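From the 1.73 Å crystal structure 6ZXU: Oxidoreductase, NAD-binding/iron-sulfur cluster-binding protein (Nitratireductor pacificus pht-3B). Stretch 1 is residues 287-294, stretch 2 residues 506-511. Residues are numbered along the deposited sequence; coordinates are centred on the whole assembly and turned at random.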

ATOM      1  N   ARG A 287       0.005  10.541  10.992  1.00 18.94           N
ATOM      2  CA  ARG A 287      -0.876  10.011  11.985  1.00 20.65           C
ATOM      3  C   ARG A 287      -0.154   9.278  13.081  1.00 20.92           C
ATOM      4  O   ARG A 287      -0.573   9.287  14.230  1.00 21.77           O
ATOM      5  CB  ARG A 287      -1.925   9.128  11.329  1.00 22.39           C
ATOM      6  CG  ARG A 287      -2.992   8.744  12.292  1.00 36.34           C
ATOM      7  CD  ARG A 287      -4.293   8.221  11.618  1.00 42.79           C
ATOM      8  NE  ARG A 287      -4.010   6.971  10.912  1.00 40.47           N
ATOM      9  CZ  ARG A 287      -3.704   5.791  11.504  1.00 54.86           C
ATOM     10  NH1 ARG A 287      -3.659   5.593  12.876  1.00 44.93           N
ATOM     11  NH2 ARG A 287      -3.452   4.771  10.687  1.00 47.64           N
ATOM     12  N   TYR A 288       0.961   8.689  12.757  1.00 18.85           N
ATOM     13  CA  TYR A 288       1.639   7.912  13.775  1.00 19.58           C
ATOM     14  C   TYR A 288       2.722   8.797  14.405  1.00 19.85           C
ATOM     15  O   TYR A 288       3.357   9.596  13.707  1.00 19.52           O
ATOM     16  CB  TYR A 288       2.263   6.662  13.173  1.00 17.83           C
ATOM     17  CG  TYR A 288       1.250   5.620  12.702  1.00 19.95           C
ATOM     18  CD1 TYR A 288       0.718   4.719  13.565  1.00 21.24           C
ATOM     19  CD2 TYR A 288       0.822   5.587  11.359  1.00 20.46           C
ATOM     20  CE1 TYR A 288      -0.237   3.792  13.133  1.00 22.73           C
ATOM     21  CE2 TYR A 288      -0.109   4.682  10.926  1.00 21.90           C
ATOM     22  CZ  TYR A 288      -0.626   3.771  11.818  1.00 24.75           C
ATOM     23  OH  TYR A 288      -1.538   2.817  11.379  1.00 25.29           O
ATOM     24  N   PRO A 289       2.964   8.633  15.700  1.00 19.79           N
ATOM     25  CA  PRO A 289       3.909   9.474  16.411  1.00 21.84           C
ATOM     26  C   PRO A 289       5.413   9.167  16.210  1.00 18.53           C
ATOM     27  O   PRO A 289       6.146   8.850  17.146  1.00 16.50           O
ATOM     28  CB  PRO A 289       3.486   9.266  17.867  1.00 22.26           C
ATOM     29  CG  PRO A 289       2.994   7.882  17.919  1.00 22.10           C
ATOM     30  CD  PRO A 289       2.341   7.646  16.605  1.00 21.46           C
ATOM     31  N   MET A 290       5.854   9.317  14.980  1.00 19.10           N
ATOM     32  CA  MET A 290       7.232   9.092  14.623  1.00 17.39           C
ATOM     33  C   MET A 290       8.184  10.050  15.322  1.00 18.57           C
ATOM     34  O   MET A 290       9.343   9.768  15.447  1.00 18.42           O
ATOM     35  CB  MET A 290       7.405   9.225  13.103  1.00 19.90           C
ATOM     36  CG  MET A 290       6.897   8.041  12.274  1.00 21.37           C
ATOM     37  SD  MET A 290       7.698   6.415  12.639  1.00 23.16           S
ATOM     38  CE  MET A 290       9.305   6.605  11.910  1.00 26.39           C
ATOM     39  N   GLU A 291       7.692  11.206  15.782  1.00 20.62           N
ATOM     40  CA  GLU A 291       8.529  12.145  16.539  1.00 23.97           C
ATOM     41  C   GLU A 291       8.964  11.624  17.877  1.00 23.88           C
ATOM     42  O   GLU A 291       9.792  12.219  18.486  1.00 25.64           O
ATOM     43  CB  GLU A 291       7.795  13.465  16.719  1.00 23.29           C
ATOM     44  CG  GLU A 291       6.618  13.446  17.677  1.00 25.25           C
ATOM     45  CD  GLU A 291       5.298  12.988  17.081  1.00 25.97           C
ATOM     46  OE1 GLU A 291       5.216  12.603  15.859  1.00 23.43           O
ATOM     47  OE2 GLU A 291       4.337  12.961  17.882  1.00 23.82           O
ATOM     48  N   THR A 292       8.416  10.505  18.341  1.00 22.30           N
ATOM     49  CA  THR A 292       8.795   9.904  19.619  1.00 21.79           C
ATOM     50  C   THR A 292       9.843   8.833  19.493  1.00 22.86           C
ATOM     51  O   THR A 292      10.222   8.260  20.500  1.00 21.54           O
ATOM     52  CB  THR A 292       7.573   9.254  20.351  1.00 24.58           C
ATOM     53  OG1 THR A 292       7.073   8.095  19.642  1.00 20.03           O
ATOM     54  CG2 THR A 292       6.449  10.287  20.507  1.00 26.93           C
ATOM     55  N   ILE A 293      10.260   8.497  18.258  1.00 19.60           N
ATOM     56  CA  ILE A 293      11.244   7.453  18.069  1.00 18.02           C
ATOM     57  C   ILE A 293      12.628   8.106  18.118  1.00 17.23           C
ATOM     58  O   ILE A 293      12.798   9.165  17.513  1.00 20.42           O
ATOM     59  CB  ILE A 293      10.973   6.732  16.720  1.00 18.51           C
ATOM     60  CG1 ILE A 293       9.549   6.161  16.686  1.00 18.50           C
ATOM     61  CG2 ILE A 293      11.999   5.640  16.416  1.00 15.89           C
ATOM     62  CD1 ILE A 293       9.272   5.062  17.684  1.00 17.32           C
ATOM     63  N   ARG A 294      13.593   7.461  18.758  1.00 19.00           N
ATOM     64  CA  ARG A 294      14.956   7.936  18.725  1.00 23.16           C
ATOM     65  C   ARG A 294      15.527   8.018  17.316  1.00 22.50           C
ATOM     66  O   ARG A 294      15.429   7.084  16.511  1.00 18.86           O
ATOM     67  CB  ARG A 294      15.911   7.100  19.558  1.00 27.00           C
ATOM     68  CG  ARG A 294      15.682   7.386  21.027  1.00 44.16           C
ATOM     69  CD  ARG A 294      16.768   6.897  21.953  1.00 53.28           C
ATOM     70  NE  ARG A 294      18.015   6.681  21.221  1.00 63.18           N
ATOM     71  CZ  ARG A 294      18.711   5.538  21.250  1.00 75.10           C
ATOM     72  NH1 ARG A 294      19.838   5.430  20.543  1.00 72.65           N
ATOM     73  NH2 ARG A 294      18.304   4.501  21.992  1.00 75.10           N
ATOM     74  N   LEU A 506      11.469  -2.733   8.678  1.00 15.36           N
ATOM     75  CA  LEU A 506      10.403  -2.811   9.612  1.00 14.48           C
ATOM     76  C   LEU A 506      10.220  -1.461  10.340  1.00 13.90           C
ATOM     77  O   LEU A 506      11.142  -0.868  10.851  1.00 13.07           O
ATOM     78  CB  LEU A 506      10.679  -3.963  10.585  1.00 15.78           C
ATOM     79  CG  LEU A 506       9.605  -4.473  11.531  1.00 16.27           C
ATOM     80  CD1 LEU A 506       9.887  -5.880  11.866  1.00 17.98           C
ATOM     81  CD2 LEU A 506       9.465  -3.639  12.810  1.00 18.36           C
ATOM     82  N   ASN A 507       8.981  -0.991  10.356  1.00 14.26           N
ATOM     83  CA  ASN A 507       8.557   0.280  10.930  1.00 14.68           C
ATOM     84  C   ASN A 507       7.991   0.031  12.328  1.00 14.97           C
ATOM     85  O   ASN A 507       7.349  -0.983  12.573  1.00 13.40           O
ATOM     86  CB  ASN A 507       7.460   0.917  10.015  1.00 14.37           C
ATOM     87  CG  ASN A 507       6.856   2.150  10.581  1.00 16.08           C
ATOM     88  OD1 ASN A 507       5.934   2.129  11.355  1.00 14.83           O
ATOM     89  ND2 ASN A 507       7.432   3.293  10.210  1.00 19.21           N
ATOM     90  N   PRO A 508       8.243   0.935  13.303  1.00 14.25           N
ATOM     91  CA  PRO A 508       7.821   0.619  14.655  1.00 15.10           C
ATOM     92  C   PRO A 508       6.296   0.648  14.887  1.00 15.48           C
ATOM     93  O   PRO A 508       5.815   0.144  15.908  1.00 17.49           O
ATOM     94  CB  PRO A 508       8.565   1.651  15.493  1.00 16.16           C
ATOM     95  CG  PRO A 508       8.876   2.743  14.550  1.00 17.07           C
ATOM     96  CD  PRO A 508       9.103   2.108  13.223  1.00 16.06           C
ATOM     97  N   PHE A 509       5.519   1.174  13.964  1.00 13.19           N
ATOM     98  CA  PHE A 509       4.074   1.272  14.161  1.00 16.06           C
ATOM     99  C   PHE A 509       3.317   0.289  13.254  1.00 16.08           C
ATOM    100  O   PHE A 509       2.299  -0.208  13.698  1.00 17.77           O
ATOM    101  CB  PHE A 509       3.574   2.702  13.915  1.00 17.22           C
ATOM    102  CG  PHE A 509       4.175   3.695  14.867  1.00 15.84           C
ATOM    103  CD1 PHE A 509       3.741   3.744  16.159  1.00 19.31           C
ATOM    104  CD2 PHE A 509       5.259   4.470  14.514  1.00 18.05           C
ATOM    105  CE1 PHE A 509       4.332   4.599  17.069  1.00 20.39           C
ATOM    106  CE2 PHE A 509       5.830   5.378  15.393  1.00 16.87           C
ATOM    107  CZ  PHE A 509       5.405   5.439  16.674  1.00 20.07           C
ATOM    108  N   ILE A 510       3.709   0.080  12.004  1.00 15.48           N
ATOM    109  CA  ILE A 510       2.973  -0.848  11.077  1.00 13.97           C
ATOM    110  C   ILE A 510       3.808  -2.096  10.810  1.00 15.16           C
ATOM    111  O   ILE A 510       3.438  -2.904   9.972  1.00 16.24           O
ATOM    112  CB  ILE A 510       2.505  -0.168   9.797  1.00 13.95           C
ATOM    113  CG1 ILE A 510       3.653   0.248   8.906  1.00 12.95           C
ATOM    114  CG2 ILE A 510       1.625   1.011  10.110  1.00 13.81           C
ATOM    115  CD1 ILE A 510       3.189   0.621   7.524  1.00 16.21           C
ATOM    116  N   GLY A 511       4.925  -2.268  11.561  1.00 13.19           N
ATOM    117  CA  GLY A 511       5.706  -3.446  11.382  1.00 14.17           C
ATOM    118  C   GLY A 511       6.246  -3.568   9.993  1.00 15.27           C
ATOM    119  O   GLY A 511       6.634  -2.580   9.360  1.00 14.02           O
TER

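What holds two loops together when no hydrogen bond passes between them? The answer is side-chain packing, centred on Phe 509, which has 120 Å² covered by the other stretch, far more than any other residue here. Its CA-to-CB bond points toward residues 287-294, and its ring comes to rest against Tyr 288, Pro 289, Met 290 and Ile 293. The backbones stay well apart: the CA atoms of Tyr 288 and Phe 509 are 7.1 Å apart, and those of Ile 293 and Pro 508 8.4 Å, leaving room for side chains between them.

How is the Phe 509 ring surrounded? Over one face lie Tyr 288 CB and Pro 289 CD, 4.2 and 4.0 Å from the ring centroid of Phe 509, both close enough to the ring normal for CH-pi contact. These C-H groups meet the electron-rich pi cloud, and the proline CD, bonded to nitrogen, is a slightly polarised donor. At the edge, near the ring plane, Met 290 SD approaches Phe 509 CE2 at 3.5 Å, so the polarisable sulfur faces the ring's C-H rim. Ile 293 CD1 adds a purely apolar contact, 4.0 Å from Phe 509 CZ.

What does Tyr 288 contribute, with 56 Å² covered? Its CD1 packs 3.5 Å from Phe 509 CB, while its CZ lies 3.9 Å from Ile 510 CG2. The Tyr 288 and Phe 509 rings are near parallel, at 29°, but their centroids are 5.7 Å apart and they are slid so far that they barely overlap. The hydroxyl oxygen, Tyr 288 OH, also lies 3.9 Å from Ile 510 CG2, and Arg 287 NH2 gives Tyr 288 OH a weak hydrogen bond of 2.8 Å.

Why does Met 290 reach so much, although its CA-to-CB bond points sideways? With all three chi angles in m, the side chain curls and its end comes nearer the other stretch, and SD also lies 4.3 Å from Pro 508 CG. Ile 293 CD1 meets that same Pro 508 CG at 3.9 Å, extending the apolar patch.

What keeps each loop in shape? In the first, Pro 289 O accepts hydrogen bonds from Thr 292 OG1 at 2.8 Å and Thr 292 N at 3.1 Å, bracing the short 3-10 segment. In the second, Asn 507 OD1 accepts from Phe 509 N at 2.8 Å and Ile 510 N at 3.1 Å, tying down the backbone that carries the central phenylalanine.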